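Local coordinates for protein 3-hydroxyacyl-CoA dehydrogenase (Brucella suis, PDB 4O5O) that probably catalyses the reversible, NAD(H)-dependent oxidation of 3-hydroxyacyl-CoA to 3-oxoacyl-CoA, as a member of the short-chain dehydrogenase family, at residues 28-33 / 38-43. Sequence-based numbering, arbitrary orientation. Where two conformers were deposited one is given.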
ATOM      1  N   ALA B  28       9.501   6.233 -26.729  1.00  7.38           N
ATOM      2  CA  ALA B  28      10.304   5.035 -26.482  1.00  8.71           C
ATOM      3  C   ALA B  28       9.465   3.773 -26.669  1.00  8.52           C
ATOM      4  O   ALA B  28       9.932   2.772 -27.221  1.00  8.83           O
ATOM      5  CB  ALA B  28      10.914   5.081 -25.102  1.00  9.42           C
ATOM      6  N   VAL B  29       8.210   3.806 -26.226  1.00  7.93           N
ATOM      7  CA  VAL B  29       7.319   2.669 -26.446  1.00  7.36           C
ATOM      8  C   VAL B  29       7.103   2.468 -27.943  1.00  7.76           C
ATOM      9  O   VAL B  29       7.119   1.331 -28.426  1.00  8.73           O
ATOM     10  CB  VAL B  29       5.973   2.816 -25.700  1.00  7.66           C
ATOM     11  CG1 VAL B  29       5.081   1.610 -25.968  1.00  9.08           C
ATOM     12  CG2 VAL B  29       6.222   2.923 -24.212  1.00  8.38           C
ATOM     13  N   SER B  30       6.923   3.550 -28.680  1.00  8.06           N
ATOM     14  CA  SER B  30       6.668   3.464 -30.107  0.50  8.22           C
ATOM     15  C   SER B  30       7.873   2.824 -30.819  1.00  9.72           C
ATOM     16  O   SER B  30       7.719   1.971 -31.685  1.00 10.52           O
ATOM     17  CB  SER B  30       6.393   4.871 -30.658  0.50  5.95           C
ATOM     18  OG  SER B  30       5.237   5.456 -30.076  0.50  4.23           O
ATOM     19  N   LYS B  31       9.078   3.228 -30.423  1.00  8.96           N
ATOM     20  CA  LYS B  31      10.323   2.683 -31.032  1.00  9.82           C
ATOM     21  C   LYS B  31      10.447   1.187 -30.700  1.00  9.48           C
ATOM     22  O   LYS B  31      10.738   0.356 -31.571  1.00 11.48           O
ATOM     23  CB  LYS B  31      11.542   3.474 -30.557  1.00 10.86           C
ATOM     24  CG  LYS B  31      12.882   3.006 -31.097  1.00 17.98           C
ATOM     25  CD  LYS B  31      14.055   3.861 -30.607  1.00 21.45           C
ATOM     26  CE  LYS B  31      15.404   3.333 -31.130  1.00 31.19           C
ATOM     27  NZ  LYS B  31      16.565   4.212 -30.807  1.00 43.79           N
ATOM     28  N   MET B  32      10.231   0.841 -29.433  1.00  9.68           N
ATOM     29  CA  MET B  32      10.278  -0.550 -29.002  1.00 10.75           C
ATOM     30  C   MET B  32       9.304  -1.419 -29.805  1.00 10.53           C
ATOM     31  O   MET B  32       9.671  -2.493 -30.306  1.00 12.55           O
ATOM     32  CB  MET B  32       9.938  -0.626 -27.511  1.00 10.67           C
ATOM     33  CG  MET B  32       9.843  -2.023 -26.916  1.00 11.01           C
ATOM     34  SD  MET B  32       8.312  -2.920 -27.219  1.00 11.79           S
ATOM     35  CE  MET B  32       7.126  -1.912 -26.356  1.00 11.14           C
ATOM     36  N   ALA B  33       8.082  -0.934 -29.967  1.00  9.44           N
ATOM     37  CA  ALA B  33       7.062  -1.743 -30.598  1.00 10.27           C
ATOM     38  C   ALA B  33       7.375  -1.971 -32.086  1.00 11.86           C
ATOM     39  O   ALA B  33       7.280  -3.091 -32.583  1.00 12.85           O
ATOM     40  CB  ALA B  33       5.713  -1.090 -30.408  1.00 10.93           C
ATOM     41  N   ALA B  38       5.743  -4.777 -34.470  1.00 15.32           N
ATOM     42  CA  ALA B  38       4.382  -4.312 -34.289  1.00 14.30           C
ATOM     43  C   ALA B  38       4.102  -3.103 -35.186  1.00 12.97           C
ATOM     44  O   ALA B  38       5.023  -2.484 -35.730  1.00 13.29           O
ATOM     45  CB  ALA B  38       4.168  -3.941 -32.826  1.00 17.78           C
ATOM     46  N   LYS B  39       2.821  -2.790 -35.338  1.00 13.70           N
ATOM     47  CA  LYS B  39       2.384  -1.566 -35.983  1.00 13.53           C
ATOM     48  C   LYS B  39       2.073  -0.599 -34.851  1.00 11.22           C
ATOM     49  O   LYS B  39       1.641  -1.026 -33.781  1.00 13.40           O
ATOM     50  CB  LYS B  39       1.115  -1.766 -36.817  1.00 15.66           C
ATOM     51  CG  LYS B  39       1.158  -2.906 -37.812  1.00 17.79           C
ATOM     52  CD  LYS B  39       2.290  -2.737 -38.799  1.00 20.48           C
ATOM     53  CE  LYS B  39       2.076  -3.689 -39.961  1.00 26.59           C
ATOM     54  NZ  LYS B  39       3.307  -3.846 -40.770  1.00 30.85           N
ATOM     55  N   VAL B  40       2.283   0.698 -35.091  1.00  9.32           N
ATOM     56  CA  VAL B  40       2.054   1.721 -34.065  0.50  8.30           C
ATOM     57  C   VAL B  40       1.286   2.915 -34.607  1.00  8.47           C
ATOM     58  O   VAL B  40       1.604   3.442 -35.679  1.00  9.98           O
ATOM     59  CB  VAL B  40       3.357   2.282 -33.475  0.50  8.82           C
ATOM     60  CG1 VAL B  40       3.042   3.316 -32.403  0.50  8.44           C
ATOM     61  CG2 VAL B  40       4.219   1.172 -32.904  0.50  9.38           C
ATOM     62  N   VAL B  41       0.281   3.332 -33.841  1.00  8.79           N
ATOM     63  CA  VAL B  41      -0.428   4.550 -34.096  1.00  8.79           C
ATOM     64  C   VAL B  41      -0.037   5.492 -32.960  1.00  8.23           C
ATOM     65  O   VAL B  41      -0.431   5.290 -31.801  1.00  8.92           O
ATOM     66  CB  VAL B  41      -1.949   4.335 -34.205  1.00 10.13           C
ATOM     67  CG1 VAL B  41      -2.645   5.658 -34.489  1.00 11.75           C
ATOM     68  CG2 VAL B  41      -2.254   3.350 -35.326  1.00 12.80           C
ATOM     69  N   LEU B  42       0.774   6.487 -33.316  1.00  8.38           N
ATOM     70  CA  LEU B  42       1.227   7.517 -32.387  1.00  8.96           C
ATOM     71  C   LEU B  42       0.171   8.607 -32.255  1.00  8.08           C
ATOM     72  O   LEU B  42      -0.309   9.138 -33.263  1.00  8.63           O
ATOM     73  CB  LEU B  42       2.529   8.154 -32.893  1.00  9.47           C
ATOM     74  CG  LEU B  42       3.813   7.307 -32.882  1.00 10.74           C
ATOM     75  CD1 LEU B  42       3.874   6.376 -34.070  1.00 12.85           C
ATOM     76  CD2 LEU B  42       5.023   8.241 -32.941  1.00 11.56           C
ATOM     77  N   LEU B  43      -0.157   8.947 -31.009  1.00  8.52           N
ATOM     78  CA  LEU B  43      -1.117   9.994 -30.678  1.00  8.15           C
ATOM     79  C   LEU B  43      -0.422  11.034 -29.801  1.00  7.27           C
ATOM     80  O   LEU B  43       0.262  10.674 -28.834  1.00  9.17           O
ATOM     81  CB  LEU B  43      -2.324   9.398 -29.955  1.00  7.44           C
ATOM     82  CG  LEU B  43      -3.032   8.205 -30.587  1.00  8.71           C
ATOM     83  CD1 LEU B  43      -4.189   7.799 -29.695  1.00 12.29           C
ATOM     84  CD2 LEU B  43      -3.537   8.549 -31.972  1.00  9.56           C
TER
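In the first beta-alpha-beta unit of the Rossmann fold, the helix through S30 and A33 packs back along the strand that carries V40 and L42. The two segments run nearly antiparallel, at 161°, with their axes 8.3 Å apart at closest approach. So near a spacing suits small helix residues: A33 sets its methyl CB 3.7 Å from V40 CG2, with A38 CB close by. V40, beta-branched and well fitted to a strand, spreads its two methyls along the helix. S30 and V40 were each modelled in two conformers, one of which is described here. With CG1 anti to the backbone N (chi1 -179°), CG2 reaches A33 while CG1 meets S30 OG at 3.8 Å. The serine hydroxyl also rests on L42 CG, 3.7 Å away. This buried polar atom can face aliphatic carbons because OG, turned beside its own backbone N (chi1 -62°), is hydrogen-bonded to the carbonyl O of G26 one helical turn earlier. Where the chain turns from helix to strand, A38 N donates to A33 O at 3.0 Å, tying the last turn of the helix to the residue just before the strand. V41 packs against A81 and F85 of helix 71-85, so that this strand is covered by a helix on both faces. Such close helix-on-strand packing is typical of the beta-alpha-beta crossover in the nucleotide-binding Rossmann fold of short-chain dehydrogenases.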